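Local coordinates for SH3 domain-containing protein (Dictyostelium discoideum, PDB 4NQI) that probably binds phosphatidylinositol lipids through its N-terminal I-BAR domain, the part present here, and drives membrane remodelling in osmoregulation, phagocytosis and cytokinesis, at residues B[116-121]-B[181-186]. Residues are numbered along the deposited sequence; the frame is centred on the assembly and turned at random.
Sequences KAIATF and VLMERR
M183, a selenomethionine, reaches across from helix 152-224 and lays its selenium obliquely against the ring of F121 on helix 72-140. The SE atom of M183 is 4.0 Å from CG of F121. It lies 4.4 Å from the centroid of the F121 ring, 31° off the ring normal. This is a Met-aromatic contact. The M183 chain is extended as far as SE and then bends (chi3 49°), which turns the methyl away from the ring and onto I118. There CE of M183 meets CD1 of I118 at 3.7 Å. CG1 of I118 stands anti to the backbone N (chi1 -174°), and this branch carries CD1 to the methyl. The backbone carbonyl carbon of A117 lies a little farther from the same methyl, at 4.4 Å from CE of M183. M183 thus supplies most of the contact between two antiparallel helices whose local axes are 11.9 Å apart, and the two segments bury 136 Å² in all. I118 also packs on L27 and K28 of helix 15-64, and F121 on I24. On helix 152-224, R185 forms a salt bridge with D73 of the second subunit. The arrangement is apolar packing between long antiparallel helices in the helical bundle of the I-BAR (IMD) dimer.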
ATOM      1  N   LYS B 116      34.992  -3.284   0.371  1.00 78.29           N
ATOM      2  CA  LYS B 116      36.300  -3.508  -0.234  1.00 77.56           C
ATOM      3  C   LYS B 116      37.036  -2.189  -0.470  1.00 72.90           C
ATOM      4  O   LYS B 116      38.261  -2.119  -0.349  1.00 78.95           O
ATOM      5  CB  LYS B 116      36.153  -4.272  -1.549  1.00 77.83           C
ATOM      6  N   ALA B 117      36.280  -1.146  -0.801  1.00 65.84           N
ATOM      7  CA  ALA B 117      36.852   0.173  -1.047  1.00 63.47           C
ATOM      8  C   ALA B 117      37.480   0.787   0.207  1.00 66.03           C
ATOM      9  O   ALA B 117      38.532   1.429   0.127  1.00 72.63           O
ATOM     10  CB  ALA B 117      35.801   1.104  -1.625  1.00 62.37           C
ATOM     11  N   ILE B 118      36.833   0.598   1.356  1.00 63.69           N
ATOM     12  CA  ILE B 118      37.347   1.117   2.627  1.00 64.82           C
ATOM     13  C   ILE B 118      38.578   0.336   3.099  1.00 65.80           C
ATOM     14  O   ILE B 118      39.453   0.885   3.774  1.00 62.01           O
ATOM     15  CB  ILE B 118      36.251   1.142   3.728  1.00 58.31           C
ATOM     16  CG1 ILE B 118      36.758   1.833   4.997  1.00 57.19           C
ATOM     17  CG2 ILE B 118      35.773  -0.263   4.058  1.00 56.73           C
ATOM     18  CD1 ILE B 118      37.192   3.262   4.780  1.00 54.92           C
ATOM     19  N   ALA B 119      38.645  -0.941   2.734  1.00 66.57           N
ATOM     20  CA  ALA B 119      39.827  -1.746   3.015  1.00 67.46           C
ATOM     21  C   ALA B 119      41.040  -1.125   2.328  1.00 71.23           C
ATOM     22  O   ALA B 119      42.091  -0.935   2.944  1.00 70.71           O
ATOM     23  CB  ALA B 119      39.618  -3.171   2.541  1.00 62.40           C
ATOM     24  N   THR B 120      40.873  -0.800   1.048  1.00 71.81           N
ATOM     25  CA  THR B 120      41.940  -0.215   0.243  1.00 68.81           C
ATOM     26  C   THR B 120      42.392   1.139   0.782  1.00 72.23           C
ATOM     27  O   THR B 120      43.592   1.393   0.904  1.00 71.27           O
ATOM     28  CB  THR B 120      41.503  -0.048  -1.226  1.00 67.51           C
ATOM     29  OG1 THR B 120      41.042  -1.305  -1.740  1.00 75.16           O
ATOM     30  CG2 THR B 120      42.661   0.451  -2.077  1.00 64.24           C
ATOM     31  N   PHE B 121      41.431   2.004   1.098  1.00 72.29           N
ATOM     32  CA  PHE B 121      41.729   3.333   1.626  1.00 68.84           C
ATOM     33  C   PHE B 121      42.512   3.245   2.931  1.00 67.13           C
ATOM     34  O   PHE B 121      43.419   4.043   3.173  1.00 70.93           O
ATOM     35  CB  PHE B 121      40.442   4.136   1.840  1.00 62.90           C
ATOM     36  CG  PHE B 121      40.666   5.493   2.455  1.00 61.02           C
ATOM     37  CD1 PHE B 121      40.941   6.594   1.659  1.00 58.13           C
ATOM     38  CD2 PHE B 121      40.599   5.668   3.832  1.00 60.36           C
ATOM     39  CE1 PHE B 121      41.152   7.841   2.224  1.00 59.12           C
ATOM     40  CE2 PHE B 121      40.809   6.912   4.399  1.00 58.98           C
ATOM     41  CZ  PHE B 121      41.084   7.998   3.595  1.00 58.80           C
ATOM     42  N   VAL B 181      35.463  11.211   4.683  1.00 53.03           N
ATOM     43  CA  VAL B 181      34.173  11.823   5.005  1.00 54.32           C
ATOM     44  C   VAL B 181      33.288  11.865   3.759  1.00 58.03           C
ATOM     45  O   VAL B 181      32.077  11.637   3.831  1.00 61.85           O
ATOM     46  CB  VAL B 181      34.336  13.244   5.603  1.00 41.99           C
ATOM     47  CG1 VAL B 181      32.985  13.941   5.732  1.00 40.51           C
ATOM     48  CG2 VAL B 181      35.005  13.174   6.960  1.00 46.10           C
ATOM     49  N   LEU B 182      33.908  12.135   2.614  1.00 54.26           N
ATOM     50  CA  LEU B 182      33.191  12.163   1.344  1.00 48.04           C
ATOM     51  C   LEU B 182      32.855  10.757   0.846  1.00 45.28           C
ATOM     52  O   LEU B 182      31.886  10.572   0.113  1.00 52.34           O
ATOM     53  CB  LEU B 182      33.980  12.940   0.287  1.00 46.06           C
ATOM     54  CG  LEU B 182      34.147  14.438   0.556  1.00 56.11           C
ATOM     55  CD1 LEU B 182      34.673  15.178  -0.669  1.00 59.32           C
ATOM     56  CD2 LEU B 182      32.835  15.046   1.027  1.00 54.63           C
HETATM   57  N   MSE B 183      33.653   9.768   1.242  1.00 45.53           N
HETATM   58  CA  MSE B 183      33.335   8.374   0.941  1.00 51.44           C
HETATM   59  C   MSE B 183      32.054   7.953   1.657  1.00 51.70           C
HETATM   60  O   MSE B 183      31.271   7.160   1.134  1.00 51.17           O
HETATM   61  CB  MSE B 183      34.486   7.452   1.353  1.00 56.41           C
HETATM   62  CG  MSE B 183      35.584   7.302   0.309  1.00 61.25           C
HETATM   63 SE   MSE B 183      37.027   6.142   0.919  0.51 57.11          SE
HETATM   64  CE  MSE B 183      35.947   4.653   1.554  1.00 48.20           C
ATOM     65  N   GLU B 184      31.847   8.493   2.856  1.00 54.74           N
ATOM     66  CA  GLU B 184      30.682   8.157   3.668  1.00 51.99           C
ATOM     67  C   GLU B 184      29.424   8.848   3.149  1.00 49.38           C
ATOM     68  O   GLU B 184      28.351   8.242   3.110  1.00 51.92           O
ATOM     69  CB  GLU B 184      30.929   8.540   5.129  1.00 55.90           C
ATOM     70  CG  GLU B 184      29.910   7.978   6.111  1.00 53.66           C
ATOM     71  CD  GLU B 184      30.270   8.281   7.554  1.00 59.63           C
ATOM     72  OE1 GLU B 184      30.287   9.474   7.928  1.00 66.22           O
ATOM     73  OE2 GLU B 184      30.543   7.327   8.314  1.00 56.65           O
ATOM     74  N   ARG B 185      29.558  10.113   2.753  1.00 48.82           N
ATOM     75  CA  ARG B 185      28.430  10.871   2.210  1.00 50.80           C
ATOM     76  C   ARG B 185      27.976  10.297   0.870  1.00 51.30           C
ATOM     77  O   ARG B 185      26.786  10.304   0.554  1.00 52.32           O
ATOM     78  CB  ARG B 185      28.786  12.352   2.046  1.00 49.58           C
ATOM     79  CG  ARG B 185      29.116  13.078   3.349  1.00 51.77           C
ATOM     80  CD  ARG B 185      29.292  14.583   3.129  1.00 51.16           C
ATOM     81  NE  ARG B 185      28.071  15.216   2.638  1.00 46.19           N
ATOM     82  CZ  ARG B 185      27.094  15.660   3.423  1.00 46.67           C
ATOM     83  NH1 ARG B 185      27.193  15.541   4.741  1.00 45.62           N
ATOM     84  NH2 ARG B 185      26.015  16.222   2.894  1.00 44.26           N
ATOM     85  N   ARG B 186      28.928   9.802   0.083  1.00 50.89           N
ATOM     86  CA  ARG B 186      28.610   9.208  -1.211  1.00 51.89           C
ATOM     87  C   ARG B 186      27.940   7.846  -1.049  1.00 53.75           C
ATOM     88  O   ARG B 186      27.119   7.450  -1.877  1.00 49.51           O
ATOM     89  CB  ARG B 186      29.862   9.099  -2.087  1.00 58.49           C
ATOM     90  CG  ARG B 186      30.354  10.439  -2.623  1.00 60.96           C
TER